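Local coordinates for fructose-bisphosphatase (PDB 1VDW), which probably hydrolyses fructose 1,6-bisphosphate to fructose 6-phosphate and phosphate with the aid of magnesium, as a homodimeric member of the inositol monophosphatase superfamily, at residues A[46-51]-A[85-89]; A[65-69]-A[198-202]; A[98-102]-A[172-177]. All coordinates share one frame; numbering follows the deposited sequence.

Contact 1 (A[46-51]-A[85-89]); sequences VDKVAE and PLDGS. With EDO (1,2-ethanediol), chain C.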
ATOM      1  N   VAL A  46     -15.180 -12.666   5.041  1.00 16.71           N
ATOM      2  CA  VAL A  46     -14.559 -11.698   5.937  1.00 15.72           C
ATOM      3  C   VAL A  46     -15.390 -10.421   6.123  1.00 14.40           C
ATOM      4  O   VAL A  46     -15.420  -9.858   7.217  1.00 14.71           O
ATOM      5  CB  VAL A  46     -13.129 -11.330   5.466  1.00 15.90           C
ATOM      6  CG1 VAL A  46     -13.180 -10.530   4.175  1.00 17.05           C
ATOM      7  CG2 VAL A  46     -12.411 -10.563   6.563  1.00 16.41           C
ATOM      8  N   ASP A  47     -16.065  -9.970   5.071  1.00 14.24           N
ATOM      9  CA  ASP A  47     -16.895  -8.768   5.168  1.00 14.55           C
ATOM     10  C   ASP A  47     -18.055  -8.996   6.131  1.00 15.25           C
ATOM     11  O   ASP A  47     -18.360  -8.152   6.973  1.00 15.32           O
ATOM     12  CB  ASP A  47     -17.478  -8.391   3.805  1.00 16.58           C
ATOM     13  CG  ASP A  47     -16.419  -8.167   2.759  1.00 17.43           C
ATOM     14  OD1 ASP A  47     -15.483  -7.388   3.027  1.00 19.49           O
ATOM     15  OD2 ASP A  47     -16.535  -8.761   1.668  1.00 18.50           O
ATOM     16  N   LYS A  48     -18.701 -10.150   5.989  1.00 15.12           N
ATOM     17  CA  LYS A  48     -19.842 -10.496   6.823  1.00 15.57           C
ATOM     18  C   LYS A  48     -19.449 -10.698   8.277  1.00 14.53           C
ATOM     19  O   LYS A  48     -20.163 -10.262   9.183  1.00 14.91           O
ATOM     20  CB  LYS A  48     -20.521 -11.758   6.287  1.00 16.63           C
ATOM     21  CG  LYS A  48     -21.771 -12.165   7.061  1.00 18.81           C
ATOM     22  CD  LYS A  48     -22.811 -11.052   7.084  1.00 21.57           C
ATOM     23  CE  LYS A  48     -23.289 -10.696   5.685  1.00 23.54           C
ATOM     24  NZ  LYS A  48     -24.372  -9.671   5.716  1.00 28.01           N
ATOM     25  N   VAL A  49     -18.325 -11.365   8.508  1.00 14.61           N
ATOM     26  CA  VAL A  49     -17.875 -11.586   9.872  1.00 16.22           C
ATOM     27  C   VAL A  49     -17.555 -10.242  10.515  1.00 16.40           C
ATOM     28  O   VAL A  49     -17.925  -9.991  11.661  1.00 17.50           O
ATOM     29  CB  VAL A  49     -16.624 -12.492   9.925  1.00 16.77           C
ATOM     30  CG1 VAL A  49     -16.119 -12.596  11.356  1.00 18.49           C
ATOM     31  CG2 VAL A  49     -16.966 -13.878   9.385  1.00 17.99           C
ATOM     32  N   ALA A  50     -16.879  -9.371   9.770  1.00 16.11           N
ATOM     33  CA  ALA A  50     -16.528  -8.055  10.290  1.00 16.29           C
ATOM     34  C   ALA A  50     -17.796  -7.275  10.614  1.00 15.90           C
ATOM     35  O   ALA A  50     -17.875  -6.587  11.632  1.00 16.79           O
ATOM     36  CB  ALA A  50     -15.687  -7.295   9.268  1.00 16.13           C
ATOM     37  N   GLU A  51     -18.791  -7.392   9.741  1.00 16.80           N
ATOM     38  CA  GLU A  51     -20.053  -6.699   9.939  1.00 17.51           C
ATOM     39  C   GLU A  51     -20.784  -7.227  11.171  1.00 17.85           C
ATOM     40  O   GLU A  51     -21.289  -6.450  11.982  1.00 17.89           O
ATOM     41  CB  GLU A  51     -20.943  -6.864   8.708  1.00 19.41           C
ATOM     42  CG  GLU A  51     -22.283  -6.158   8.820  1.00 24.21           C
ATOM     43  CD  GLU A  51     -23.166  -6.388   7.611  1.00 26.72           C
ATOM     44  OE1 GLU A  51     -23.521  -7.556   7.346  1.00 30.16           O
ATOM     45  OE2 GLU A  51     -23.503  -5.401   6.924  1.00 30.13           O
ATOM     46  N   PRO A  85     -16.943  -1.546   8.800  1.00 12.22           N
ATOM     47  CA  PRO A  85     -16.432  -2.714   9.527  1.00 12.55           C
ATOM     48  C   PRO A  85     -15.079  -3.218   9.036  1.00 12.19           C
ATOM     49  O   PRO A  85     -14.267  -3.723   9.812  1.00 12.97           O
ATOM     50  CB  PRO A  85     -17.536  -3.751   9.329  1.00 13.63           C
ATOM     51  CG  PRO A  85     -18.768  -2.913   9.196  1.00 14.96           C
ATOM     52  CD  PRO A  85     -18.306  -1.798   8.296  1.00 13.60           C
ATOM     53  N   LEU A  86     -14.853  -3.105   7.735  1.00 11.10           N
ATOM     54  CA  LEU A  86     -13.591  -3.537   7.157  1.00 11.52           C
ATOM     55  C   LEU A  86     -13.308  -2.793   5.871  1.00 11.11           C
ATOM     56  O   LEU A  86     -13.877  -3.088   4.820  1.00 12.14           O
ATOM     57  CB  LEU A  86     -13.585  -5.045   6.876  1.00 12.91           C
ATOM     58  CG  LEU A  86     -12.311  -5.584   6.207  1.00 14.11           C
ATOM     59  CD1 LEU A  86     -11.130  -5.478   7.162  1.00 15.00           C
ATOM     60  CD2 LEU A  86     -12.527  -7.033   5.782  1.00 15.66           C
ATOM     61  N   ASP A  87     -12.445  -1.794   5.983  1.00  8.96           N
ATOM     62  CA  ASP A  87     -12.021  -1.016   4.832  1.00  9.85           C
ATOM     63  C   ASP A  87     -10.826  -1.783   4.284  1.00  9.63           C
ATOM     64  O   ASP A  87      -9.952  -2.184   5.040  1.00 11.61           O
ATOM     65  CB  ASP A  87     -11.586   0.380   5.265  1.00 10.35           C
ATOM     66  CG  ASP A  87     -11.331   1.299   4.087  1.00 11.34           C
ATOM     67  OD1 ASP A  87     -11.424   0.830   2.933  1.00 12.81           O
ATOM     68  OD2 ASP A  87     -11.041   2.486   4.315  1.00 14.47           O
ATOM     69  N   GLY A  88     -10.796  -2.008   2.977  1.00  9.85           N
ATOM     70  CA  GLY A  88      -9.687  -2.739   2.386  1.00  9.14           C
ATOM     71  C   GLY A  88      -9.973  -4.218   2.214  1.00  9.29           C
ATOM     72  O   GLY A  88      -9.080  -5.050   2.343  1.00 10.17           O
ATOM     73  N   SER A  89     -11.224  -4.548   1.899  1.00  9.69           N
ATOM     74  CA  SER A  89     -11.643  -5.934   1.715  1.00 10.96           C
ATOM     75  C   SER A  89     -10.826  -6.680   0.657  1.00  9.42           C
ATOM     76  O   SER A  89     -10.329  -7.779   0.910  1.00 10.73           O
ATOM     77  CB  SER A  89     -13.127  -5.990   1.342  1.00 13.01           C
ATOM     78  OG  SER A  89     -13.552  -7.334   1.187  1.00 16.25           O
TER
HETATM   79  C1  EDO C1002     -13.529   2.261  -0.415  1.00 16.51           C
HETATM   80  O1  EDO C1002     -13.617   0.873  -0.106  1.00 16.64           O
HETATM   81  C2  EDO C1002     -12.773   2.984   0.715  1.00 15.38           C
HETATM   82  O2  EDO C1002     -11.444   2.447   0.850  1.00 13.25           O
HETATM   83  O   HOH W   1     -16.018  -5.001   4.283  1.00 20.25           O
HETATM   84  O   HOH W   2     -14.916  -5.605  12.172  1.00 31.95           O

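Contact 2 (A[65-69]-A[198-202]); sequences VVSEE and RPTDI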
ATOM      1  N   VAL A  65     -27.205   3.494  13.747  1.00 16.87           N
ATOM      2  CA  VAL A  65     -26.049   2.980  13.029  1.00 16.88           C
ATOM      3  C   VAL A  65     -26.156   3.182  11.531  1.00 18.11           C
ATOM      4  O   VAL A  65     -27.206   2.951  10.930  1.00 19.76           O
ATOM      5  CB  VAL A  65     -25.855   1.473  13.294  1.00 17.75           C
ATOM      6  CG1 VAL A  65     -24.561   0.994  12.653  1.00 18.03           C
ATOM      7  CG2 VAL A  65     -25.842   1.207  14.788  1.00 17.38           C
ATOM      8  N   VAL A  66     -25.055   3.614  10.930  1.00 17.05           N
ATOM      9  CA  VAL A  66     -24.997   3.822   9.494  1.00 15.93           C
ATOM     10  C   VAL A  66     -23.815   3.026   8.959  1.00 15.88           C
ATOM     11  O   VAL A  66     -22.673   3.248   9.361  1.00 16.17           O
ATOM     12  CB  VAL A  66     -24.802   5.313   9.133  1.00 15.69           C
ATOM     13  CG1 VAL A  66     -24.813   5.486   7.619  1.00 17.09           C
ATOM     14  CG2 VAL A  66     -25.903   6.151   9.766  1.00 18.47           C
ATOM     15  N   SER A  67     -24.101   2.072   8.083  1.00 15.94           N
ATOM     16  CA  SER A  67     -23.065   1.249   7.473  1.00 18.74           C
ATOM     17  C   SER A  67     -23.530   1.006   6.040  1.00 20.28           C
ATOM     18  O   SER A  67     -24.727   0.881   5.785  1.00 20.98           O
ATOM     19  CB  SER A  67     -22.913  -0.073   8.228  1.00 19.40           C
ATOM     20  OG  SER A  67     -21.670  -0.690   7.933  0.50 18.19           O
ATOM     21  N   GLU A  68     -22.587   0.941   5.108  1.00 22.03           N
ATOM     22  CA  GLU A  68     -22.924   0.759   3.699  1.00 24.74           C
ATOM     23  C   GLU A  68     -23.852  -0.406   3.370  1.00 26.44           C
ATOM     24  O   GLU A  68     -24.859  -0.222   2.682  1.00 26.32           O
ATOM     25  CB  GLU A  68     -21.643   0.639   2.868  1.00 24.45           C
ATOM     26  CG  GLU A  68     -21.898   0.525   1.370  1.00 26.97           C
ATOM     27  CD  GLU A  68     -20.639   0.700   0.541  1.00 28.23           C
ATOM     28  OE1 GLU A  68     -20.723   0.565  -0.699  1.00 29.60           O
ATOM     29  OE2 GLU A  68     -19.569   0.975   1.126  1.00 29.16           O
ATOM     30  N   GLU A  69     -23.527  -1.597   3.860  1.00 28.25           N
ATOM     31  CA  GLU A  69     -24.332  -2.779   3.570  1.00 30.86           C
ATOM     32  C   GLU A  69     -25.665  -2.878   4.311  1.00 31.61           C
ATOM     33  O   GLU A  69     -26.620  -3.461   3.796  1.00 32.71           O
ATOM     34  CB  GLU A  69     -23.510  -4.043   3.830  1.00 31.37           C
ATOM     35  CG  GLU A  69     -22.245  -4.132   2.989  1.00 34.15           C
ATOM     36  CD  GLU A  69     -22.521  -3.998   1.501  1.00 35.35           C
ATOM     37  OE1 GLU A  69     -23.292  -4.818   0.959  1.00 36.92           O
ATOM     38  OE2 GLU A  69     -21.965  -3.071   0.874  1.00 36.55           O
ATOM     39  N   ARG A 198     -18.328   6.553  -0.060  1.00 14.72           N
ATOM     40  CA  ARG A 198     -19.570   6.784   0.669  1.00 14.47           C
ATOM     41  C   ARG A 198     -19.182   7.451   1.986  1.00 15.34           C
ATOM     42  O   ARG A 198     -18.026   7.371   2.408  1.00 14.24           O
ATOM     43  CB  ARG A 198     -20.278   5.459   0.952  1.00 17.19           C
ATOM     44  CG  ARG A 198     -20.546   4.625  -0.290  1.00 22.55           C
ATOM     45  CD  ARG A 198     -21.517   5.319  -1.228  1.00 26.97           C
ATOM     46  NE  ARG A 198     -22.819   4.659  -1.249  1.00 32.65           N
ATOM     47  CZ  ARG A 198     -23.028   3.432  -1.719  1.00 33.97           C
ATOM     48  NH1 ARG A 198     -22.018   2.727  -2.213  1.00 35.59           N
ATOM     49  NH2 ARG A 198     -24.246   2.909  -1.696  1.00 35.69           N
ATOM     50  N   PRO A 199     -20.133   8.122   2.654  1.00 14.39           N
ATOM     51  CA  PRO A 199     -19.810   8.777   3.926  1.00 14.06           C
ATOM     52  C   PRO A 199     -19.233   7.791   4.944  1.00 14.36           C
ATOM     53  O   PRO A 199     -18.380   8.149   5.757  1.00 15.09           O
ATOM     54  CB  PRO A 199     -21.156   9.346   4.366  1.00 15.01           C
ATOM     55  CG  PRO A 199     -21.822   9.660   3.062  1.00 15.53           C
ATOM     56  CD  PRO A 199     -21.516   8.429   2.242  1.00 14.91           C
ATOM     57  N   THR A 200     -19.699   6.549   4.888  1.00 13.59           N
ATOM     58  CA  THR A 200     -19.232   5.508   5.797  1.00 14.09           C
ATOM     59  C   THR A 200     -17.743   5.204   5.619  1.00 13.56           C
ATOM     60  O   THR A 200     -17.064   4.794   6.568  1.00 13.72           O
ATOM     61  CB  THR A 200     -20.041   4.207   5.601  1.00 15.10           C
ATOM     62  OG1 THR A 200     -20.095   3.881   4.205  1.00 16.90           O
ATOM     63  CG2 THR A 200     -21.459   4.382   6.128  1.00 17.83           C
ATOM     64  N   ASP A 201     -17.235   5.408   4.406  1.00 12.40           N
ATOM     65  CA  ASP A 201     -15.826   5.152   4.118  1.00 12.13           C
ATOM     66  C   ASP A 201     -14.903   6.205   4.708  1.00 10.81           C
ATOM     67  O   ASP A 201     -13.799   5.900   5.164  1.00 11.63           O
ATOM     68  CB  ASP A 201     -15.559   5.149   2.607  1.00 12.60           C
ATOM     69  CG  ASP A 201     -16.226   4.006   1.885  1.00 13.61           C
ATOM     70  OD1 ASP A 201     -16.188   2.867   2.393  1.00 14.95           O
ATOM     71  OD2 ASP A 201     -16.768   4.248   0.782  1.00 14.82           O
ATOM     72  N   ILE A 202     -15.365   7.450   4.706  1.00 11.75           N
ATOM     73  CA  ILE A 202     -14.532   8.561   5.136  1.00 11.31           C
ATOM     74  C   ILE A 202     -14.809   9.252   6.458  1.00 11.03           C
ATOM     75  O   ILE A 202     -13.999  10.058   6.901  1.00 10.85           O
ATOM     76  CB  ILE A 202     -14.538   9.667   4.059  1.00 12.37           C
ATOM     77  CG1 ILE A 202     -15.951  10.243   3.919  1.00 14.44           C
ATOM     78  CG2 ILE A 202     -14.077   9.097   2.723  1.00 13.62           C
ATOM     79  CD1 ILE A 202     -16.029  11.482   3.050  1.00 17.81           C
TER
HETATM   80  O   HOH W   3     -18.160   1.988   3.903  1.00 22.65           O

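Contact 3 (A[98-102]-A[172-177]); sequences FFAVS and LGAIAL. With EDO (1,2-ethanediol), chain C.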
ATOM      1  N   PHE A  98      -3.064  -3.609   3.857  1.00  8.59           N
ATOM      2  CA  PHE A  98      -3.689  -2.300   3.950  1.00  8.38           C
ATOM      3  C   PHE A  98      -5.186  -2.488   4.148  1.00  7.79           C
ATOM      4  O   PHE A  98      -5.930  -2.628   3.188  1.00  8.53           O
ATOM      5  CB  PHE A  98      -3.454  -1.468   2.684  1.00 10.01           C
ATOM      6  CG  PHE A  98      -2.055  -0.956   2.548  1.00  9.41           C
ATOM      7  CD1 PHE A  98      -1.518  -0.084   3.492  1.00 10.33           C
ATOM      8  CD2 PHE A  98      -1.259  -1.369   1.491  1.00  9.41           C
ATOM      9  CE1 PHE A  98      -0.203   0.359   3.382  1.00  9.58           C
ATOM     10  CE2 PHE A  98       0.055  -0.931   1.373  1.00  8.94           C
ATOM     11  CZ  PHE A  98       0.583  -0.066   2.323  1.00  9.74           C
ATOM     12  N   PHE A  99      -5.613  -2.529   5.405  1.00  8.36           N
ATOM     13  CA  PHE A  99      -7.030  -2.657   5.736  1.00  8.00           C
ATOM     14  C   PHE A  99      -7.228  -2.111   7.142  1.00  8.30           C
ATOM     15  O   PHE A  99      -6.271  -2.005   7.907  1.00  8.49           O
ATOM     16  CB  PHE A  99      -7.520  -4.109   5.592  1.00  9.13           C
ATOM     17  CG  PHE A  99      -6.685  -5.119   6.313  1.00 10.17           C
ATOM     18  CD1 PHE A  99      -6.903  -5.395   7.660  1.00 11.19           C
ATOM     19  CD2 PHE A  99      -5.692  -5.820   5.638  1.00 11.57           C
ATOM     20  CE1 PHE A  99      -6.144  -6.360   8.318  1.00 15.73           C
ATOM     21  CE2 PHE A  99      -4.930  -6.785   6.292  1.00 14.97           C
ATOM     22  CZ  PHE A  99      -5.158  -7.054   7.631  1.00 15.81           C
ATOM     23  N   ALA A 100      -8.463  -1.756   7.478  1.00  8.47           N
ATOM     24  CA  ALA A 100      -8.725  -1.152   8.773  1.00  8.61           C
ATOM     25  C   ALA A 100     -10.186  -1.181   9.154  1.00  9.35           C
ATOM     26  O   ALA A 100     -11.048  -1.525   8.349  1.00  9.92           O
ATOM     27  CB  ALA A 100      -8.261   0.299   8.745  1.00 11.53           C
ATOM     28  N   VAL A 101     -10.437  -0.816  10.409  1.00  9.08           N
ATOM     29  CA  VAL A 101     -11.787  -0.678  10.941  1.00  9.34           C
ATOM     30  C   VAL A 101     -11.934   0.834  11.123  1.00  9.11           C
ATOM     31  O   VAL A 101     -11.034   1.485  11.664  1.00  9.80           O
ATOM     32  CB  VAL A 101     -11.940  -1.354  12.310  1.00 11.02           C
ATOM     33  CG1 VAL A 101     -13.329  -1.074  12.873  1.00 12.66           C
ATOM     34  CG2 VAL A 101     -11.721  -2.846  12.173  1.00 13.21           C
ATOM     35  N   SER A 102     -13.057   1.387  10.677  1.00  9.91           N
ATOM     36  CA  SER A 102     -13.300   2.830  10.760  1.00  9.53           C
ATOM     37  C   SER A 102     -14.622   3.120  11.468  1.00  9.84           C
ATOM     38  O   SER A 102     -15.672   2.650  11.032  1.00 10.86           O
ATOM     39  CB  SER A 102     -13.329   3.411   9.339  1.00 11.00           C
ATOM     40  OG  SER A 102     -13.666   4.787   9.333  1.00 12.28           O
ATOM     41  N   LEU A 172      -3.656   3.011  -2.145  1.00  8.51           N
ATOM     42  CA  LEU A 172      -3.588   1.845  -1.277  1.00  8.15           C
ATOM     43  C   LEU A 172      -4.780   0.919  -1.181  1.00  9.12           C
ATOM     44  O   LEU A 172      -4.614  -0.238  -0.802  1.00 10.38           O
ATOM     45  CB  LEU A 172      -3.171   2.296   0.130  1.00 10.12           C
ATOM     46  CG  LEU A 172      -1.907   3.163   0.174  1.00  9.25           C
ATOM     47  CD1 LEU A 172      -1.572   3.502   1.620  1.00 11.37           C
ATOM     48  CD2 LEU A 172      -0.747   2.444  -0.495  1.00 11.24           C
ATOM     49  N   GLY A 173      -5.968   1.404  -1.518  1.00  8.88           N
ATOM     50  CA  GLY A 173      -7.138   0.552  -1.435  1.00  9.95           C
ATOM     51  C   GLY A 173      -7.835   0.555  -0.082  1.00  9.27           C
ATOM     52  O   GLY A 173      -8.638  -0.337   0.197  1.00 10.54           O
ATOM     53  N   ALA A 174      -7.528   1.542   0.758  1.00  8.79           N
ATOM     54  CA  ALA A 174      -8.158   1.673   2.081  1.00  8.36           C
ATOM     55  C   ALA A 174      -8.102   3.151   2.447  1.00  8.33           C
ATOM     56  O   ALA A 174      -7.178   3.611   3.127  1.00  8.46           O
ATOM     57  CB  ALA A 174      -7.421   0.840   3.114  1.00 10.58           C
ATOM     58  N   ILE A 175      -9.106   3.894   2.000  1.00  8.78           N
ATOM     59  CA  ILE A 175      -9.145   5.328   2.227  1.00  9.04           C
ATOM     60  C   ILE A 175      -9.031   5.739   3.697  1.00  9.49           C
ATOM     61  O   ILE A 175      -8.483   6.798   4.002  1.00  8.82           O
ATOM     62  CB  ILE A 175     -10.422   5.948   1.590  1.00 10.38           C
ATOM     63  CG1 ILE A 175     -10.173   7.420   1.262  1.00 10.87           C
ATOM     64  CG2 ILE A 175     -11.617   5.817   2.526  1.00 11.20           C
ATOM     65  CD1 ILE A 175      -9.182   7.628   0.131  1.00 11.67           C
ATOM     66  N   ALA A 176      -9.538   4.916   4.610  1.00 10.21           N
ATOM     67  CA  ALA A 176      -9.442   5.258   6.026  1.00  9.54           C
ATOM     68  C   ALA A 176      -7.978   5.364   6.424  1.00  9.38           C
ATOM     69  O   ALA A 176      -7.587   6.282   7.146  1.00 10.02           O
ATOM     70  CB  ALA A 176     -10.143   4.204   6.885  1.00 10.71           C
ATOM     71  N   LEU A 177      -7.163   4.424   5.960  1.00  9.11           N
ATOM     72  CA  LEU A 177      -5.745   4.461   6.280  1.00  9.51           C
ATOM     73  C   LEU A 177      -5.059   5.625   5.600  1.00  9.21           C
ATOM     74  O   LEU A 177      -4.174   6.251   6.179  1.00  9.45           O
ATOM     75  CB  LEU A 177      -5.046   3.166   5.865  1.00 10.46           C
ATOM     76  CG  LEU A 177      -5.415   1.926   6.673  1.00 10.87           C
ATOM     77  CD1 LEU A 177      -4.557   0.770   6.205  1.00 10.81           C
ATOM     78  CD2 LEU A 177      -5.200   2.179   8.165  1.00 11.53           C
TER
HETATM   79  C1  EDO C1002     -13.529   2.261  -0.415  1.00 16.51           C
HETATM   80  O1  EDO C1002     -13.617   0.873  -0.106  1.00 16.64           O
HETATM   81  C2  EDO C1002     -12.773   2.984   0.715  1.00 15.38           C
HETATM   82  O2  EDO C1002     -11.444   2.447   0.850  1.00 13.25           O

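Contact 1 (A[46-51]-A[85-89])
V46 and A50, one turn apart on helix 45-60, pack against L86, and these three buried residues form the tight part of the contact. The side chains of V46 and L86 cross at about a right angle, with V46 CG2 3.6 Å from L86 CD2. With chi1 at 178° the L86 side chain extends toward the helix, and chi2 near 67° sets CD2 against the valine, while L86 CB stays 3.9 Å from A50 CB. The P85 ring borders this seam on its more open side, its CB 4.0 Å from A50 CB. Beside this apolar patch the contact turns polar and partly exposed. S89 OG donates to D47 OD1 over 2.7 Å, on the syn side of that oxygen. A water also donates to D47 OD1 and, at 2.9 Å, to L86 O; D47 thus reaches S89 directly and L86 through a water. A second, longer water bridge joins A50 O to P85 O at 3.2 and 3.1 Å. The strand-to-helix turn 85-89 belongs to the family's DPLDGS motif, in which L86 and D87 are predicted magnesium ligands. Around the contact, K44 N bonds D47 OD2 just before the helix, F92 and I93 of helix 89-93 lie against V46, and F17 of helix 3-20 meets L86.

Contact 2 (A[65-69]-A[198-202])
E68 reaches R198 from one face of the guanidinium: its CG stands 4.1 Å above that plane, offset toward the rim. The carboxylate is tilted 61° from the guanidinium, and the salt bridge is a single one, E68 OE1 to R198 NH1 at 2.9 Å. CG anti to the backbone N (chi1 -177°) and an extended chain beyond carry the glutamate across to the arginine, itself bent at chi2 and chi3. Were E68 shortened to an alanine, R198, already close to K233, would probably be left without this carboxylate mate. E68 and D201 are predicted magnesium ligands, the first just after strand 64-67 and the second in the first turn of helix 199-211, an arrangement characteristic of the inositol monophosphatase fold. D201 OD2 accepts the backbone N-H of R198, the N-cap residue, at 2.9 Å, on its anti side and 28° out of the carboxylate plane. D201 OD1 lies 4.1 Å from E68 OE2 and near D84 OD2, consistent with a site for a cation. A water contacts T200 OG1 at 2.7 Å and D201 OD1 at 2.6 Å. Away from the charges, T200 CG2 packs 3.8 Å from V66 CG1, and T200 also touches V82 of strand 79-84.

Contact 3 (A[98-102]-A[172-177])
L172 spreads both its methyls over one face of the F98 ring. Along F98 from the backbone outward, CB comes first, 3.9 Å from L172 O. CG is anti to the carbonyl carbon (chi1 -73°), which turns the ring over the leucine. On one side of the ring CD1 and CE1 meet L172 CD1, CE1 at 3.9 Å; on the other side CE2 lies 3.9 Å from L172 CD2, and CZ at the tip meets the same methyl. That CD2 makes a CH-pi contact, 4.2 Å from the ring centroid and 20° off the normal. L177 CD1 comes instead to the ring edge, near its plane, and also packs 3.6 Å from F99 N. The other branch of L177, CD2, lies 3.6 Å from A100 CB. Farther along, S102 CB and A176 CB meet at 4.1 Å. The buried contact joins the start of strand 100-107 and the loop before it to the first turn of helix 175-184 and the loop leading into it. L172 of the second subunit meets L172, I96 of that subunit meets F98, Y181 of helix 175-184 borders both, and I116 of strand 110-118 touches A100 and A176.

The three contacts gather round the predicted magnesium site: contact 1 supplies L86 and D87, contact 2 supplies E68 and D201, and D84 completes the set. The centres of contacts 1 and 2 lie about 12 Å apart. D87 ties contact 1 to contact 3, its N probably bonded to A100 O (2.8 Å) and its OD2 to A176 N (2.9 Å). One ethanediol oxygen, O2, joins D87 OD1 to I175 N; the molecule is probably a crystallisation additive, which may mark a pocket beside the site. Contacts 1 and 2 touch where E51 OE2 packs 3.4 Å from E69 CB; contacts 2 and 3 touch where I175 CG2 meets D201 O.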